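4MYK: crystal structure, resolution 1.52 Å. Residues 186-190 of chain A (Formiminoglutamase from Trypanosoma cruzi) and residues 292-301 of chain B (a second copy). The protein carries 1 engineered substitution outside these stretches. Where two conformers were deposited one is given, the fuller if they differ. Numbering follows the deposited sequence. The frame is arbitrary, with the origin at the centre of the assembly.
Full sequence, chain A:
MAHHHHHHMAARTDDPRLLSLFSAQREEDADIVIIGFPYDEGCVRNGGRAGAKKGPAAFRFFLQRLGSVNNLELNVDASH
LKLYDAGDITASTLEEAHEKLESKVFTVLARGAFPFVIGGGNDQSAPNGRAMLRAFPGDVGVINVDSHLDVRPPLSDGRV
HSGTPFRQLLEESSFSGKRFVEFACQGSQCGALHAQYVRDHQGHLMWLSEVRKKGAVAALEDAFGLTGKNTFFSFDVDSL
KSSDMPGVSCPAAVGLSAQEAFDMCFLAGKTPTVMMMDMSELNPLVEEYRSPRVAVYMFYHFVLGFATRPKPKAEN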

# COMPACT_ATOMS: atom_id res chain seq x y z
N GLN A 186 15.28 8.39 6.62
CA GLN A 186 14.56 9.31 5.74
C GLN A 186 14.96 10.78 5.98
O GLN A 186 14.80 11.28 7.09
N GLY A 187 15.47 11.44 4.94
CA GLY A 187 15.95 12.81 5.05
C GLY A 187 14.94 13.86 5.53
O GLY A 187 15.31 14.93 6.01
N SER A 188 13.66 13.54 5.41
CA SER A 188 12.58 14.42 5.86
C SER A 188 12.37 14.33 7.37
O SER A 188 11.59 15.09 7.94
N GLN A 189 13.06 13.37 7.99
CA GLN A 189 12.90 13.05 9.40
C GLN A 189 14.23 12.96 10.12
O GLN A 189 14.30 12.36 11.19
N CYS A 190 15.29 13.50 9.53
CA CYS A 190 16.60 13.40 10.17
C CYS A 190 17.31 14.75 10.33
O CYS A 190 17.69 15.40 9.36
N PRO B 292 -3.13 13.30 6.27
CA PRO B 292 -2.61 14.66 6.53
C PRO B 292 -1.08 14.73 6.57
O PRO B 292 -0.51 15.72 6.13
N ARG B 293 -0.43 13.70 7.09
CA ARG B 293 1.03 13.65 7.06
C ARG B 293 1.53 13.66 5.62
O ARG B 293 2.46 14.37 5.28
N VAL B 294 0.90 12.86 4.76
CA VAL B 294 1.31 12.83 3.36
C VAL B 294 1.18 14.21 2.72
O VAL B 294 2.07 14.65 1.98
N ALA B 295 0.08 14.89 3.03
CA ALA B 295 -0.23 16.20 2.45
C ALA B 295 0.82 17.22 2.84
O ALA B 295 1.30 17.99 2.00
N VAL B 296 1.19 17.23 4.13
CA VAL B 296 2.24 18.13 4.62
C VAL B 296 3.59 17.78 4.00
O VAL B 296 4.36 18.67 3.63
N TYR B 297 3.88 16.49 3.86
CA TYR B 297 5.13 16.04 3.26
C TYR B 297 5.22 16.40 1.78
O TYR B 297 6.29 16.68 1.26
N MET B 298 4.07 16.40 1.11
CA MET B 298 4.00 16.85 -0.27
C MET B 298 4.37 18.34 -0.40
O MET B 298 5.16 18.73 -1.27
N PHE B 299 3.77 19.17 0.45
CA PHE B 299 4.09 20.60 0.53
C PHE B 299 5.57 20.80 0.91
O PHE B 299 6.26 21.65 0.35
N TYR B 300 6.03 20.00 1.86
CA TYR B 300 7.41 20.00 2.29
C TYR B 300 8.38 19.81 1.11
O TYR B 300 9.36 20.53 0.98
N HIS B 301 8.09 18.83 0.25
CA HIS B 301 8.93 18.55 -0.90
C HIS B 301 8.86 19.70 -1.88
O HIS B 301 9.87 20.09 -2.47

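The contact between these two stretches is small, burying 204 Å², both sides summed, and joins a short irregular segment of chain A to one side of a helix in chain B. No direct hydrogen bond crosses it; packing and one bridging water do the work. The spacing of the helix residues explains which of them take part. B:Arg293, B:Tyr297 and B:Tyr300 follow one another at intervals of four and three, so their CA-to-CB bonds all point toward chain A, whereas B:Pro292, B:Val294, B:Ala295, B:Val296, B:Met298 and B:Phe299 are out of reach.

At the centre lies A:Ser188. Its CA-to-CB bond points toward the helix, yet the nearest CA of the helix stretch, that of B:Tyr297, is still 8.1 Å from its own CA. Long side chains from the helix span this gap, and the compact serine meets both rings. A:Ser188 CB lies 3.5 Å from B:Tyr300 CE2 and 3.9 Å from B:Tyr297 CE1, approaching both rings obliquely. Its chi1, p at 47°, carries A:Ser188 OG away to 4.8 Å from B:Tyr300 CE2, leaving CB nearest that ring. A:Gln186 (chi1 m, -66°; chi2 t, -175°) also starts toward the helix, but its OE1 stops 6.3 Å from B:Tyr297 OH, and its NE2 is hydrogen-bonded elsewhere in the structure.

The two tyrosines reach the same serine by different rotamers. B:Tyr297 has chi1 in the m well (-84°) and B:Tyr300 in the t well (167°), both common choices on a helix, where the p rotamer would press a ring against the preceding turn. Each ring supplies aromatic carbons for packing and a hydroxyl at its far end. The hydroxyl of B:Tyr300 comes within 4.0 Å of A:Gly187 O, measured from OH, but finds its hydrogen-bonding partner elsewhere in the structure. That of B:Tyr297 meets water 1, with OH 2.8 Å from the water oxygen. The same water donates a hydrogen bond to A:Ser188 O, also at 2.8 Å, and so links a main-chain carbonyl of one copy to a side chain of the other.

A:Gln189 sets off sideways, but its end comes nearer to the helix. Its chi1, m (-74°), places CG 3.6 Å from B:Tyr297 OH; chi2 t (-153°) and chi3 at 127° then bring OE1 to 3.7 Å from B:Arg293 NH2. The amide NE2 is satisfied elsewhere in the structure. Glutamine suits this position because its methylene groups can pack while its amide remains available to polar neighbours.

B:Arg293 begins m, t and then turns at chi3, which is p at 60°. Its guanidinium thereby comes close to the tyrosine one turn along, and NH2 makes a weak hydrogen bond to B:Tyr297 OH, at 3.3 Å with an angle of 122°. B:His301, chi1 m (-82°), has a sideways CA-to-CB bond and turns back to its own helix: ND1 donates to B:Tyr297 O at 2.8 Å, a carbonyl that also accepts from the backbone N of B:His301 at 3.0 Å.

Within the chain A segment, A:Gln189 N donates to A:Gln186 O at 2.9 Å, closing a tight turn that includes A:Ser188.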

# COMPACT_ATOMS: atom_id res chain seq x y z
CB GLN A 186 13.05 9.09 5.91
CG GLN A 186 12.62 7.72 5.42
CD GLN A 186 11.13 7.51 5.45
OE1 GLN A 186 10.35 8.45 5.39
NE2 GLN A 186 10.72 6.25 5.56
CB SER A 188 11.29 14.03 5.17
OG SER A 188 11.13 12.62 5.23
CB GLN A 189 12.24 11.68 9.55
CG GLN A 189 10.77 11.62 9.25
CD GLN A 189 10.10 10.52 10.02
OE1 GLN A 189 9.10 10.74 10.71
NE2 GLN A 189 10.66 9.31 9.94
CB CYS A 190 17.46 12.35 9.47
SG CYS A 190 16.75 10.66 9.61
CB PRO B 292 -3.22 15.00 7.89
CG PRO B 292 -4.52 14.24 7.89
CD PRO B 292 -4.21 12.94 7.22
CB ARG B 293 1.57 12.43 7.82
CG ARG B 293 1.28 12.46 9.32
CD ARG B 293 2.00 11.35 10.06
NE ARG B 293 3.46 11.45 9.92
CZ ARG B 293 4.29 11.81 10.89
NH1 ARG B 293 3.81 12.10 12.09
NH2 ARG B 293 5.59 11.87 10.67
CB VAL B 294 0.52 11.80 2.55
CG1 VAL B 294 0.80 11.96 1.06
CG2 VAL B 294 0.85 10.39 3.05
CB ALA B 295 -1.62 16.66 2.88
CB VAL B 296 2.32 18.15 6.18
CG1 VAL B 296 3.54 18.92 6.65
CG2 VAL B 296 1.04 18.75 6.79
CB TYR B 297 5.33 14.54 3.47
CG TYR B 297 5.94 14.20 4.81
CD1 TYR B 297 7.10 14.83 5.25
CD2 TYR B 297 5.37 13.23 5.63
CE1 TYR B 297 7.66 14.52 6.47
CE2 TYR B 297 5.94 12.91 6.85
CZ TYR B 297 7.08 13.56 7.27
OH TYR B 297 7.66 13.25 8.48
CB MET B 298 2.61 16.59 -0.84
CG MET B 298 2.37 15.15 -1.24
SD MET B 298 0.67 14.84 -1.77
CE MET B 298 0.53 15.87 -3.23
CB PHE B 299 3.18 21.28 1.56
CG PHE B 299 3.60 22.68 1.94
CD1 PHE B 299 3.38 23.74 1.08
CD2 PHE B 299 4.20 22.93 3.17
CE1 PHE B 299 3.77 25.02 1.43
CE2 PHE B 299 4.59 24.21 3.53
CZ PHE B 299 4.38 25.25 2.66
CB TYR B 300 7.62 18.89 3.33
CG TYR B 300 9.07 18.58 3.62
CD1 TYR B 300 9.87 19.50 4.29
CD2 TYR B 300 9.64 17.39 3.21
CE1 TYR B 300 11.20 19.23 4.55
CE2 TYR B 300 10.97 17.11 3.46
CZ TYR B 300 11.75 18.04 4.13
OH TYR B 300 13.07 17.78 4.39
CB HIS B 301 8.52 17.23 -1.57
CG HIS B 301 9.09 16.01 -0.90
ND1 HIS B 301 8.51 15.43 0.20
CD2 HIS B 301 10.20 15.28 -1.17
CE1 HIS B 301 9.24 14.39 0.58
NE2 HIS B 301 10.27 14.28 -0.24
O HOH W 1 9.33 15.24 9.55